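Local atomic coordinates of UTP--glucose-1-phosphate uridylyltransferase (Acinetobacter baumannii, PDB entry 6IKX), a protein that catalyses the reaction of UTP with alpha-D-glucose 1-phosphate to give UDP-alpha-D-glucose and diphosphate. Residues I2-L7 and Q50-T55; T29-P34 and L273-L278; V40-E45 and G139-S144; D123-L128 and A214-L219; V160-D165 and A248-G253. The protein carries 1 engineered substitution. All coordinates share one frame; numbering follows the deposited sequence.

Three of the five contacts reach one mixed sheet of the nucleotidyltransferase fold. Interactions 1 and 4 lie on neighbouring strands 4-8 and 125-128, their centres about 11 Å apart, joined by backbone bonds such as Val6 N to Ala126 O (2.8 Å). Interaction 5 lies farther along the sheet, about 24 Å between centres from interaction 1. Interaction 3 touches interactions 1, 4 and 5: Ala43 packs on Ile51, Leu143 on Leu128, and Asp142 bonds Tyr249 and Gln252. Interaction 2 stands apart, meeting interaction 3 through Arg33 and Arg41, and lies at a subunit boundary. Leu7 and Val54 adjoin the UTP-binding residues Pro8 and Gln103, each about 4 Å away between side chains.

Interaction 1: I2-L7 and Q50-T55; sequences IKKAVL and QIILVT
Lys4 and Gln50 are paired at the start of two parallel strands, their side chains lying side by side and pointing the same way. The lysine chain runs extended beyond CG, and the amide oxygen of Gln50 rests against its methylenes, with Lys4 CE 3.2 Å from Gln50 OE1. The ammonium group goes on to the carbonyl of Val119. With its CG anti to the backbone N (chi1 -163°), Gln50 also lies against Ser97 and Ile99 of the next strand. On the same face Val6 turns CG1 anti to its own backbone N (chi1 171°), where this methyl packs on Val54 CG2 at 3.6 Å. The other face, covered by the connecting helix 35-44, carries Leu7, whose CB meets Leu53 CD2 at 4.0 Å and whose CG lies 4.2 Å from Ile51 CG2. Five backbone bonds tie the strands, from Gln50 N to Lys3 O (3.0 Å) through to Val54 N to Leu7 O. In this parallel core of the alpha/beta GT-A sheet, branched apolar side chains line both faces while the lysine charge passes the glutamine to reach a carbonyl; strand 4-8 ends at Pro8, a residue seen to bind UTP.

Interaction 2: T29-P34 and L273-L278; sequences TVVDRP and LEHPKL
His275 and Asp32 reach toward each other tip to tip, the imidazole turned 79° against the carboxylate plane. His275 NE2 donates to Asp32 OD2 at 2.8 Å, coming from above the carboxylate plane, with the oxygen tilted from the ring plane. Arg33 approaches the same oxygen from the opposite face. It grips Asp32 side-on in a salt bridge, NE to OD1 at 2.8 Å and NH2 to OD2 at 2.9 Å, both on the syn side but tilted out of the carboxylate plane. The bend of the arginine chain at chi3 (58°) turns NE back toward Asp32. The guanidinium and imidazole planes stand 44° apart. At the far side of the ring, His275 ND1 accepts from Leu278 N at 2.9 Å and from Lys277 N at 3.2 Å, which fixes the ring's rotation. Leu278 CD1 sits over the centre of one ring face, 3.3 Å above it, and Pro276 CD covers the opposite face toward the rim. Val31 CG1 lies obliquely to the ring, 3.8 Å from His275 CD2. Lys261 of the third subunit also forms a salt bridge with Asp32 OD2, and Glu37 takes Arg33 NH1. With two backbone N-H groups on ND1 and its proton on NE2, the histidine is probably neutral, and the buried carboxylate gathers cationic partners where the turn of the short, weakly bonded hairpin 29-34 meets the C-terminal helices and a neighbouring subunit.

Interaction 3: V40-E45 and G139-S144; sequences VREAVE and GQNDLS
Asn141 ND2 donates to the backbone oxygen of Glu42 at 2.9 Å, linking the N-cap of helix 142-153 to the last turn of helix 35-44. ND2 lies in the carbonyl plane, on a lone pair of Glu42 O, while that oxygen stands 18° out of the amide plane of Asn141. The other end of that amide does the capping: Asn141 OD1 accepts from Ser144 N at 2.9 Å. One side chain thereby closes the start of one helix and satisfies a carbonyl near the end of another. Its chi1 (75°) sets CG between the backbone N and the carbonyl carbon, and chi2 then turns the amide so that OD1 faces Ser144 N and ND2 faces Glu42 O. Glu42 crosses the amide, carboxylate and amide planes 75° apart, with Glu42 CG 3.8 Å from Asn141 ND2, and its extended chain continues to a salt bridge with Arg209. Glu45 adds its CB at 4.0 Å from Asn141 ND2. Beside the polar link, the helices pack through Leu143, which crosses Glu42 at about a right angle and also touches Leu128 of the central sheet. The leucine CG is anti to its backbone N, and its methyl CD2 comes to 3.9 Å from Ala43 CA.

Interaction 4: D123-L128 and A214-L219; sequences DDFAVL and AKIMQL
Phe125 points its side chain from the start of strand 125-128 toward Ala214 and the first turn of helix 216-220. From CB, the ring is carried off by a CG set between the backbone N and the carbonyl carbon (chi1 63°). CE1 is then the first ring atom to meet the other segment, 4.1 Å from Ala214 CA at the ring edge and 3.8 Å from Ile216 CG2. CE2 lies 3.9 Å from Met217 CE. At the tip, CZ meets two methyl groups, Ile216 CG2 at 3.5 Å near the ring plane and Met217 CE at 3.4 Å obliquely. In Met217, chi2 (-75°) bends the chain and places SD, from which CE reaches CZ; Val120 of helix 117-120 touches both Phe125 and Met217. Just before the strand, Asp124 OD1 accepts a weak hydrogen bond from Ala214 N at 3.3 Å. Together these contacts pack a short helix, which follows strand 209-212, against the adjacent antiparallel strand, plain helix-on-sheet packing within the alpha/beta GT-A nucleotidyltransferase fold.

Interaction 5: V160-D165 and A248-G253; sequences VEAVPD and AYRMQG
Met251 sets its CG anti to the carbonyl carbon (chi1 -74°), 3.5 Å from Val160 O, and its extended chi2 (-179°) carries the sulfur to Glu161. There Met251 SD lies 3.6 Å from Glu161 CB. Glu161 runs extended beyond CG, and its OE2 is hydrogen-bonded to Thr255. Arg250 has CG anti to its backbone N, and the extended chain carries NH2 to 3.8 Å from Ala162 CB of strand 156-162; its NH1 is held by the carbonyl of Pro180. Val160 shares a face of the sheet with Arg250 and packs its CG1 on Ala248 CB at 4.3 Å. The backbones form a short parallel pairing. Val160 N donates to Tyr249 O at 2.9 Å, and Met251 N returns the bond to Val160 O at 3.0 Å, with Arg250 CA adding a CH...O contact to the same oxygen. The strand axes diverge by 51°, and the pairing ends as the two chains part. Val160 also lies about 5 Å, side chain to side chain, from Val206, a residue seen to bind UDP-alpha-D-glucose. Strand 156-162 also pairs antiparallel with strands 204-207 and 209-212, and strand 246-250 with 184-187, while Asp142 at the start of helix 142-153 bonds Tyr249 OH and the backbone of Gln252 and Gly253.

Interaction 1: I2-L7 and Q50-T55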
# COMPACT_ATOMS: atom_id res chain seq x y z
N ILE A 2 13.88 -25.35 -19.56
CA ILE A 2 13.92 -24.01 -18.87
C ILE A 2 12.50 -23.61 -18.48
O ILE A 2 11.72 -23.23 -19.39
CB ILE A 2 14.59 -22.91 -19.73
CG1 ILE A 2 16.00 -23.29 -20.20
CG2 ILE A 2 14.58 -21.57 -19.00
CD1 ILE A 2 17.01 -23.62 -19.11
N LYS A 3 12.18 -23.66 -17.18
CA LYS A 3 10.83 -23.40 -16.61
C LYS A 3 10.79 -22.13 -15.74
O LYS A 3 9.66 -21.69 -15.41
CB LYS A 3 10.37 -24.61 -15.80
CG LYS A 3 10.30 -25.95 -16.54
CD LYS A 3 9.21 -26.05 -17.60
CE LYS A 3 9.69 -25.78 -19.02
NZ LYS A 3 9.06 -26.67 -20.03
N LYS A 4 11.94 -21.61 -15.31
CA LYS A 4 12.07 -20.42 -14.42
C LYS A 4 12.63 -19.18 -15.15
O LYS A 4 13.50 -19.31 -16.01
CB LYS A 4 12.99 -20.76 -13.26
CG LYS A 4 12.57 -21.99 -12.53
CD LYS A 4 13.37 -22.23 -11.30
CE LYS A 4 12.77 -23.37 -10.51
NZ LYS A 4 13.25 -23.29 -9.13
N ALA A 5 12.14 -18.00 -14.80
CA ALA A 5 12.62 -16.69 -15.30
C ALA A 5 12.65 -15.72 -14.13
O ALA A 5 11.65 -15.63 -13.42
CB ALA A 5 11.76 -16.19 -16.43
N VAL A 6 13.75 -15.00 -13.99
CA VAL A 6 13.94 -13.90 -13.01
C VAL A 6 13.63 -12.57 -13.71
O VAL A 6 14.24 -12.34 -14.76
CB VAL A 6 15.36 -13.95 -12.43
CG1 VAL A 6 15.66 -12.71 -11.59
CG2 VAL A 6 15.53 -15.25 -11.64
N LEU A 7 12.60 -11.83 -13.26
CA LEU A 7 12.31 -10.47 -13.80
C LEU A 7 12.77 -9.49 -12.75
O LEU A 7 12.16 -9.42 -11.69
CB LEU A 7 10.84 -10.21 -14.07
CG LEU A 7 10.06 -11.19 -14.94
CD1 LEU A 7 9.08 -10.46 -15.83
CD2 LEU A 7 10.97 -12.13 -15.72
N GLN A 50 7.32 -20.45 -13.94
CA GLN A 50 7.57 -19.77 -12.66
C GLN A 50 8.21 -18.41 -12.95
O GLN A 50 9.42 -18.39 -13.42
CB GLN A 50 8.47 -20.61 -11.75
CG GLN A 50 8.43 -20.17 -10.28
CD GLN A 50 9.42 -20.91 -9.42
OE1 GLN A 50 10.54 -21.23 -9.83
NE2 GLN A 50 9.01 -21.21 -8.20
N ILE A 51 7.41 -17.34 -12.76
CA ILE A 51 7.83 -15.91 -12.89
C ILE A 51 8.39 -15.49 -11.54
O ILE A 51 7.65 -15.52 -10.55
CB ILE A 51 6.65 -15.04 -13.38
CG1 ILE A 51 6.27 -15.40 -14.82
CG2 ILE A 51 6.97 -13.55 -13.27
CD1 ILE A 51 7.42 -15.28 -15.80
N ILE A 52 9.68 -15.21 -11.46
CA ILE A 52 10.36 -14.83 -10.19
C ILE A 52 10.62 -13.33 -10.24
O ILE A 52 11.62 -12.95 -10.89
CB ILE A 52 11.64 -15.65 -9.98
CG1 ILE A 52 11.38 -17.14 -10.18
CG2 ILE A 52 12.25 -15.35 -8.60
CD1 ILE A 52 12.61 -18.02 -10.12
N LEU A 53 9.73 -12.52 -9.65
CA LEU A 53 9.86 -11.03 -9.60
C LEU A 53 10.87 -10.68 -8.49
O LEU A 53 10.60 -11.03 -7.34
CB LEU A 53 8.50 -10.41 -9.26
CG LEU A 53 7.35 -10.67 -10.21
CD1 LEU A 53 6.08 -10.02 -9.72
CD2 LEU A 53 7.65 -10.18 -11.60
N VAL A 54 12.01 -10.06 -8.79
CA VAL A 54 12.90 -9.50 -7.73
C VAL A 54 12.43 -8.07 -7.51
O VAL A 54 12.58 -7.25 -8.45
CB VAL A 54 14.39 -9.58 -8.11
CG1 VAL A 54 15.28 -9.16 -6.96
CG2 VAL A 54 14.77 -10.97 -8.52
N THR A 55 11.85 -7.78 -6.35
CA THR A 55 11.04 -6.54 -6.24
C THR A 55 11.47 -5.63 -5.08
O THR A 55 12.37 -5.92 -4.30
CB THR A 55 9.54 -6.91 -6.29
OG1 THR A 55 8.84 -5.74 -6.72
CG2 THR A 55 8.99 -7.45 -4.99

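Interaction 2: T29-P34 and L273-L278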
# COMPACT_ATOMS: atom_id res chain seq x y z
N THR A 29 1.44 2.35 -18.69
CA THR A 29 0.42 1.77 -19.58
C THR A 29 0.94 1.89 -21.00
O THR A 29 1.44 2.93 -21.39
CB THR A 29 -1.02 2.22 -19.26
OG1 THR A 29 -1.69 2.53 -20.49
CG2 THR A 29 -1.11 3.35 -18.25
N VAL A 30 0.86 0.78 -21.73
CA VAL A 30 1.33 0.69 -23.13
C VAL A 30 0.12 0.28 -23.96
O VAL A 30 -0.20 -0.92 -23.97
CB VAL A 30 2.49 -0.29 -23.23
CG1 VAL A 30 2.87 -0.59 -24.67
CG2 VAL A 30 3.67 0.24 -22.42
N VAL A 31 -0.56 1.27 -24.53
CA VAL A 31 -1.87 1.11 -25.21
C VAL A 31 -2.96 0.97 -24.15
O VAL A 31 -3.65 1.96 -23.86
CB VAL A 31 -1.88 -0.08 -26.19
CG1 VAL A 31 -3.07 -0.02 -27.12
CG2 VAL A 31 -0.59 -0.18 -26.98
N ASP A 32 -3.16 -0.22 -23.61
CA ASP A 32 -4.28 -0.45 -22.67
C ASP A 32 -3.90 -1.43 -21.55
O ASP A 32 -4.86 -1.86 -20.86
CB ASP A 32 -5.45 -1.00 -23.49
CG ASP A 32 -5.21 -2.40 -24.04
OD1 ASP A 32 -4.06 -2.85 -24.04
OD2 ASP A 32 -6.21 -3.04 -24.47
N ARG A 33 -2.62 -1.80 -21.39
CA ARG A 33 -2.19 -2.66 -20.24
C ARG A 33 -0.78 -2.28 -19.76
O ARG A 33 0.01 -1.68 -20.47
CB ARG A 33 -2.27 -4.11 -20.71
CG ARG A 33 -1.26 -4.44 -21.79
CD ARG A 33 -1.66 -5.56 -22.71
NE ARG A 33 -2.92 -5.29 -23.38
CZ ARG A 33 -4.03 -6.02 -23.26
NH1 ARG A 33 -4.06 -7.10 -22.51
NH2 ARG A 33 -5.11 -5.64 -23.90
N PRO A 34 -0.38 -2.59 -18.52
CA PRO A 34 0.97 -2.23 -18.07
C PRO A 34 2.07 -2.97 -18.87
O PRO A 34 1.85 -4.08 -19.38
CB PRO A 34 0.90 -2.63 -16.58
CG PRO A 34 -0.01 -3.83 -16.62
CD PRO A 34 -1.13 -3.33 -17.51
N LEU A 273 -0.90 0.16 -32.98
CA LEU A 273 -1.26 -0.15 -34.39
C LEU A 273 -1.52 -1.65 -34.58
O LEU A 273 -2.36 -2.01 -35.40
CB LEU A 273 -0.17 0.35 -35.34
CG LEU A 273 -0.38 1.78 -35.85
CD2 LEU A 273 0.92 2.34 -36.39
N GLU A 274 -0.86 -2.50 -33.79
CA GLU A 274 -1.02 -3.97 -33.85
C GLU A 274 -2.18 -4.42 -32.95
O GLU A 274 -2.40 -5.64 -32.84
CB GLU A 274 0.26 -4.63 -33.35
CG GLU A 274 1.24 -4.99 -34.45
CD GLU A 274 1.88 -6.32 -34.13
OE1 GLU A 274 1.21 -7.13 -33.46
OE2 GLU A 274 3.04 -6.54 -34.53
N HIS A 275 -2.87 -3.52 -32.24
CA HIS A 275 -3.86 -3.99 -31.24
C HIS A 275 -4.99 -4.70 -31.98
O HIS A 275 -5.62 -4.11 -32.85
CB HIS A 275 -4.37 -2.85 -30.38
CG HIS A 275 -5.09 -3.30 -29.16
ND1 HIS A 275 -6.42 -3.64 -29.19
CD2 HIS A 275 -4.68 -3.40 -27.87
CE1 HIS A 275 -6.80 -3.95 -27.96
NE2 HIS A 275 -5.75 -3.81 -27.13
N PRO A 276 -5.31 -5.97 -31.62
CA PRO A 276 -6.19 -6.79 -32.46
C PRO A 276 -7.61 -6.21 -32.44
O PRO A 276 -8.37 -6.51 -33.34
CB PRO A 276 -6.16 -8.18 -31.80
CG PRO A 276 -5.74 -7.91 -30.36
CD PRO A 276 -4.93 -6.63 -30.37
N LYS A 277 -7.89 -5.36 -31.45
CA LYS A 277 -9.21 -4.72 -31.24
C LYS A 277 -9.15 -3.21 -31.56
O LYS A 277 -10.10 -2.76 -32.15
CB LYS A 277 -9.71 -5.05 -29.84
CG LYS A 277 -11.04 -5.79 -29.80
CD LYS A 277 -11.23 -6.74 -28.63
CE LYS A 277 -10.89 -8.18 -28.93
NZ LYS A 277 -11.51 -8.66 -30.19
N LEU A 278 -8.05 -2.48 -31.28
CA LEU A 278 -8.00 -0.99 -31.46
C LEU A 278 -7.16 -0.56 -32.65
O LEU A 278 -7.18 0.63 -32.95
CB LEU A 278 -7.37 -0.38 -30.22
CG LEU A 278 -8.09 -0.69 -28.92
CD1 LEU A 278 -7.11 -0.60 -27.77
CD2 LEU A 278 -9.29 0.24 -28.73

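Interaction 3: V40-E45 and G139-S144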
# COMPACT_ATOMS: atom_id res chain seq x y z
N VAL A 40 5.79 -10.69 -19.35
CA VAL A 40 5.31 -11.95 -18.73
C VAL A 40 4.68 -12.78 -19.86
O VAL A 40 5.06 -13.97 -19.93
CB VAL A 40 4.38 -11.74 -17.53
CG1 VAL A 40 3.68 -13.04 -17.17
CG2 VAL A 40 5.14 -11.18 -16.32
N ARG A 41 3.92 -12.15 -20.78
CA ARG A 41 3.32 -12.89 -21.93
C ARG A 41 4.47 -13.54 -22.73
O ARG A 41 4.40 -14.74 -23.01
CB ARG A 41 2.35 -12.00 -22.73
CG ARG A 41 1.49 -12.74 -23.75
CD ARG A 41 0.64 -11.89 -24.71
NE ARG A 41 -0.28 -10.93 -24.07
CZ ARG A 41 -0.33 -9.59 -24.29
NH1 ARG A 41 0.50 -9.00 -25.14
NH2 ARG A 41 -1.22 -8.84 -23.68
N GLU A 42 5.54 -12.79 -23.05
CA GLU A 42 6.72 -13.28 -23.82
C GLU A 42 7.32 -14.52 -23.13
O GLU A 42 7.61 -15.51 -23.82
CB GLU A 42 7.70 -12.11 -24.00
CG GLU A 42 9.07 -12.44 -24.60
CD GLU A 42 10.11 -11.32 -24.48
OE1 GLU A 42 11.30 -11.52 -24.88
OE2 GLU A 42 9.74 -10.21 -24.00
N ALA A 43 7.52 -14.48 -21.81
CA ALA A 43 8.12 -15.57 -21.00
C ALA A 43 7.28 -16.85 -21.11
O ALA A 43 7.82 -17.96 -21.38
CB ALA A 43 8.20 -15.13 -19.56
N VAL A 44 5.99 -16.69 -20.83
CA VAL A 44 4.99 -17.79 -20.73
C VAL A 44 4.90 -18.49 -22.09
O VAL A 44 4.86 -19.73 -22.11
CB VAL A 44 3.65 -17.22 -20.23
CG1 VAL A 44 2.48 -18.12 -20.60
CG2 VAL A 44 3.68 -16.99 -18.71
N GLU A 45 4.97 -17.71 -23.17
CA GLU A 45 4.91 -18.21 -24.57
C GLU A 45 6.26 -18.76 -25.06
O GLU A 45 6.32 -19.14 -26.24
CB GLU A 45 4.40 -17.09 -25.49
CG GLU A 45 2.90 -17.13 -25.66
CD GLU A 45 2.30 -15.81 -26.07
OE1 GLU A 45 2.98 -15.10 -26.80
OE2 GLU A 45 1.17 -15.50 -25.64
N GLY A 139 5.92 -15.59 -35.31
CA GLY A 139 5.16 -16.72 -34.72
C GLY A 139 5.92 -17.54 -33.67
O GLY A 139 5.28 -18.26 -32.90
N GLN A 140 7.26 -17.47 -33.62
CA GLN A 140 8.06 -18.05 -32.50
C GLN A 140 8.96 -16.94 -31.93
O GLN A 140 9.85 -16.45 -32.66
CB GLN A 140 8.90 -19.27 -32.93
CG GLN A 140 9.60 -19.93 -31.73
CD GLN A 140 10.61 -21.01 -32.04
OE1 GLN A 140 11.20 -21.60 -31.13
NE2 GLN A 140 10.83 -21.28 -33.32
N ASN A 141 8.73 -16.55 -30.68
CA ASN A 141 9.43 -15.37 -30.09
C ASN A 141 10.91 -15.73 -29.93
O ASN A 141 11.24 -16.94 -29.88
CB ASN A 141 8.69 -14.80 -28.87
CG ASN A 141 8.80 -15.60 -27.60
OD1 ASN A 141 9.74 -16.37 -27.40
ND2 ASN A 141 7.85 -15.36 -26.70
N ASP A 142 11.78 -14.71 -30.00
CA ASP A 142 13.24 -14.82 -29.76
C ASP A 142 13.55 -15.53 -28.43
O ASP A 142 14.55 -16.25 -28.38
CB ASP A 142 13.91 -13.45 -29.77
CG ASP A 142 13.94 -12.77 -31.12
OD1 ASP A 142 14.42 -13.40 -32.08
OD2 ASP A 142 13.51 -11.59 -31.21
N LEU A 143 12.79 -15.34 -27.36
CA LEU A 143 13.18 -15.97 -26.07
C LEU A 143 13.11 -17.50 -26.22
O LEU A 143 13.95 -18.20 -25.62
CB LEU A 143 12.29 -15.53 -24.92
CG LEU A 143 12.67 -16.20 -23.60
CD1 LEU A 143 14.07 -15.80 -23.15
CD2 LEU A 143 11.67 -15.89 -22.51
N SER A 144 12.11 -17.99 -26.95
CA SER A 144 11.90 -19.44 -27.17
C SER A 144 13.01 -19.97 -28.09
O SER A 144 13.62 -21.00 -27.75
CB SER A 144 10.52 -19.66 -27.70
OG SER A 144 10.53 -20.63 -28.73

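Interaction 4: D123-L128 and A214-L219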
# COMPACT_ATOMS: atom_id res chain seq x y z
N ASP A 123 18.31 -25.18 -10.74
CA ASP A 123 17.75 -25.03 -12.12
C ASP A 123 18.53 -24.01 -12.97
O ASP A 123 19.14 -23.09 -12.43
CB ASP A 123 16.29 -24.59 -12.12
CG ASP A 123 15.30 -25.71 -11.86
OD1 ASP A 123 15.65 -26.59 -11.06
OD2 ASP A 123 14.20 -25.70 -12.48
N ASP A 124 18.49 -24.21 -14.28
CA ASP A 124 18.98 -23.27 -15.31
C ASP A 124 17.81 -22.31 -15.57
O ASP A 124 16.69 -22.70 -15.29
CB ASP A 124 19.51 -24.06 -16.52
CG ASP A 124 20.95 -24.57 -16.35
OD1 ASP A 124 21.42 -24.64 -15.17
OD2 ASP A 124 21.61 -24.85 -17.39
N PHE A 125 18.03 -21.06 -15.94
CA PHE A 125 16.92 -20.07 -15.82
C PHE A 125 17.10 -18.90 -16.78
O PHE A 125 18.18 -18.65 -17.27
CB PHE A 125 16.78 -19.58 -14.39
CG PHE A 125 17.98 -18.84 -13.88
CD1 PHE A 125 19.12 -19.52 -13.49
CD2 PHE A 125 17.97 -17.47 -13.80
CE1 PHE A 125 20.22 -18.82 -13.01
CE2 PHE A 125 19.06 -16.77 -13.31
CZ PHE A 125 20.20 -17.45 -12.92
N ALA A 126 16.00 -18.23 -17.09
CA ALA A 126 16.06 -17.06 -17.98
C ALA A 126 16.06 -15.78 -17.11
O ALA A 126 15.63 -15.87 -15.95
CB ALA A 126 14.93 -17.16 -18.98
N VAL A 127 16.59 -14.67 -17.62
CA VAL A 127 16.46 -13.31 -17.02
C VAL A 127 15.80 -12.42 -18.07
O VAL A 127 16.25 -12.46 -19.23
CB VAL A 127 17.82 -12.73 -16.58
CG1 VAL A 127 17.68 -11.30 -16.08
CG2 VAL A 127 18.52 -13.61 -15.55
N LEU A 128 14.69 -11.79 -17.71
CA LEU A 128 13.97 -10.81 -18.58
C LEU A 128 14.12 -9.46 -17.88
O LEU A 128 13.63 -9.36 -16.73
CB LEU A 128 12.46 -11.12 -18.72
CG LEU A 128 11.97 -12.43 -19.35
CD1 LEU A 128 11.46 -12.22 -20.78
CD2 LEU A 128 12.99 -13.55 -19.28
N ALA A 214 22.74 -22.24 -13.27
CA ALA A 214 22.57 -21.97 -11.83
C ALA A 214 23.93 -21.65 -11.22
O ALA A 214 23.95 -20.96 -10.18
CB ALA A 214 21.96 -23.18 -11.16
N LYS A 215 24.99 -22.23 -11.79
CA LYS A 215 26.41 -21.90 -11.52
C LYS A 215 26.50 -20.40 -11.24
O LYS A 215 27.27 -20.02 -10.33
CB LYS A 215 27.30 -22.12 -12.76
CG LYS A 215 28.02 -23.45 -12.94
CD LYS A 215 28.85 -23.50 -14.26
N ILE A 216 25.82 -19.59 -12.08
CA ILE A 216 25.98 -18.11 -12.17
C ILE A 216 25.81 -17.49 -10.78
O ILE A 216 26.34 -16.43 -10.60
CB ILE A 216 24.98 -17.46 -13.16
CG1 ILE A 216 25.48 -16.15 -13.77
CG2 ILE A 216 23.64 -17.24 -12.47
CD1 ILE A 216 26.85 -16.21 -14.44
N MET A 217 25.08 -18.13 -9.88
CA MET A 217 24.74 -17.57 -8.54
C MET A 217 25.97 -17.58 -7.63
O MET A 217 26.07 -16.67 -6.79
CB MET A 217 23.61 -18.34 -7.84
CG MET A 217 22.29 -18.27 -8.56
SD MET A 217 21.47 -16.67 -8.37
CE MET A 217 20.13 -16.96 -9.53
N GLN A 218 26.83 -18.59 -7.76
CA GLN A 218 28.08 -18.70 -6.95
C GLN A 218 29.12 -17.80 -7.58
O GLN A 218 29.94 -17.22 -6.85
CB GLN A 218 28.60 -20.14 -6.90
CG GLN A 218 27.98 -20.94 -5.77
CD GLN A 218 26.57 -21.34 -6.10
OE1 GLN A 218 26.30 -21.79 -7.21
NE2 GLN A 218 25.67 -21.16 -5.14
N LEU A 219 29.05 -17.69 -8.90
CA LEU A 219 29.85 -16.68 -9.60
C LEU A 219 29.46 -15.28 -9.09
O LEU A 219 30.40 -14.52 -8.77
CB LEU A 219 29.65 -16.85 -11.10
CG LEU A 219 30.17 -18.17 -11.68
CD1 LEU A 219 30.08 -18.18 -13.21
CD2 LEU A 219 31.59 -18.44 -11.23

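Interaction 5: V160-D165 and A248-G253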
# COMPACT_ATOMS: atom_id res chain seq x y z
N VAL A 160 21.20 -10.34 -28.32
CA VAL A 160 21.81 -9.12 -28.92
C VAL A 160 21.01 -8.71 -30.16
O VAL A 160 20.27 -9.55 -30.71
CB VAL A 160 23.29 -9.31 -29.28
CG1 VAL A 160 24.13 -9.65 -28.06
CG2 VAL A 160 23.51 -10.35 -30.37
N GLU A 161 21.18 -7.47 -30.60
CA GLU A 161 20.49 -6.97 -31.82
C GLU A 161 21.38 -5.94 -32.52
O GLU A 161 21.94 -5.07 -31.82
CB GLU A 161 19.11 -6.48 -31.41
CG GLU A 161 18.87 -5.02 -31.61
CD GLU A 161 17.47 -4.62 -31.21
OE1 GLU A 161 16.51 -4.86 -31.99
OE2 GLU A 161 17.35 -4.12 -30.08
N ALA A 162 21.55 -6.09 -33.84
CA ALA A 162 22.26 -5.14 -34.71
C ALA A 162 21.70 -3.73 -34.49
O ALA A 162 20.46 -3.58 -34.54
CB ALA A 162 22.11 -5.57 -36.15
N VAL A 163 22.56 -2.75 -34.20
CA VAL A 163 22.22 -1.29 -34.11
C VAL A 163 23.07 -0.54 -35.15
O VAL A 163 24.10 -1.06 -35.59
CB VAL A 163 22.49 -0.74 -32.70
CG1 VAL A 163 21.63 -1.43 -31.66
CG2 VAL A 163 23.97 -0.84 -32.32
N PRO A 164 22.68 0.68 -35.59
CA PRO A 164 23.52 1.49 -36.47
C PRO A 164 24.94 1.76 -35.93
O PRO A 164 25.06 2.01 -34.74
CB PRO A 164 22.71 2.79 -36.59
CG PRO A 164 21.29 2.32 -36.45
CD PRO A 164 21.36 1.29 -35.35
N ASP A 165 25.96 1.69 -36.81
CA ASP A 165 27.42 1.83 -36.50
C ASP A 165 27.69 3.09 -35.67
O ASP A 165 28.48 3.04 -34.69
CB ASP A 165 28.24 1.93 -37.79
CG ASP A 165 28.37 0.61 -38.52
OD1 ASP A 165 28.77 -0.40 -37.89
OD2 ASP A 165 28.08 0.60 -39.72
N ALA A 248 26.31 -15.50 -28.10
CA ALA A 248 25.48 -14.34 -28.41
C ALA A 248 24.44 -14.82 -29.43
O ALA A 248 24.83 -15.39 -30.46
CB ALA A 248 26.37 -13.24 -28.90
N TYR A 249 23.17 -14.70 -29.05
CA TYR A 249 21.98 -15.08 -29.84
C TYR A 249 21.40 -13.79 -30.40
O TYR A 249 21.02 -12.91 -29.60
CB TYR A 249 20.93 -15.82 -28.98
CG TYR A 249 19.60 -15.87 -29.68
CD1 TYR A 249 19.33 -16.80 -30.67
CD2 TYR A 249 18.67 -14.86 -29.48
CE1 TYR A 249 18.14 -16.78 -31.37
CE2 TYR A 249 17.49 -14.80 -30.20
CZ TYR A 249 17.22 -15.77 -31.14
OH TYR A 249 16.04 -15.69 -31.81
N ARG A 250 21.32 -13.69 -31.72
CA ARG A 250 20.86 -12.47 -32.41
C ARG A 250 19.38 -12.60 -32.71
O ARG A 250 18.99 -13.48 -33.51
CB ARG A 250 21.63 -12.21 -33.71
CG ARG A 250 21.26 -10.91 -34.42
CD ARG A 250 21.89 -10.91 -35.79
NE ARG A 250 21.65 -9.73 -36.61
CZ ARG A 250 22.15 -9.57 -37.84
NH1 ARG A 250 22.90 -10.52 -38.37
NH2 ARG A 250 21.91 -8.48 -38.53
N MET A 251 18.63 -11.67 -32.14
CA MET A 251 17.18 -11.50 -32.32
C MET A 251 16.81 -11.60 -33.79
O MET A 251 17.56 -11.13 -34.65
CB MET A 251 16.78 -10.10 -31.87
CG MET A 251 16.77 -9.94 -30.40
SD MET A 251 16.26 -8.28 -30.01
CE MET A 251 14.53 -8.31 -30.50
N GLN A 252 15.59 -12.07 -34.01
CA GLN A 252 14.87 -11.96 -35.30
C GLN A 252 13.81 -10.85 -35.16
O GLN A 252 13.38 -10.35 -36.18
CB GLN A 252 14.45 -13.39 -35.68
CG GLN A 252 13.08 -13.54 -36.31
CD GLN A 252 12.05 -13.49 -35.23
OE1 GLN A 252 12.25 -14.07 -34.16
NE2 GLN A 252 10.96 -12.79 -35.50
N GLY A 253 13.45 -10.45 -33.93
CA GLY A 253 12.31 -9.56 -33.63
C GLY A 253 12.79 -8.13 -33.39
O GLY A 253 13.87 -7.80 -33.84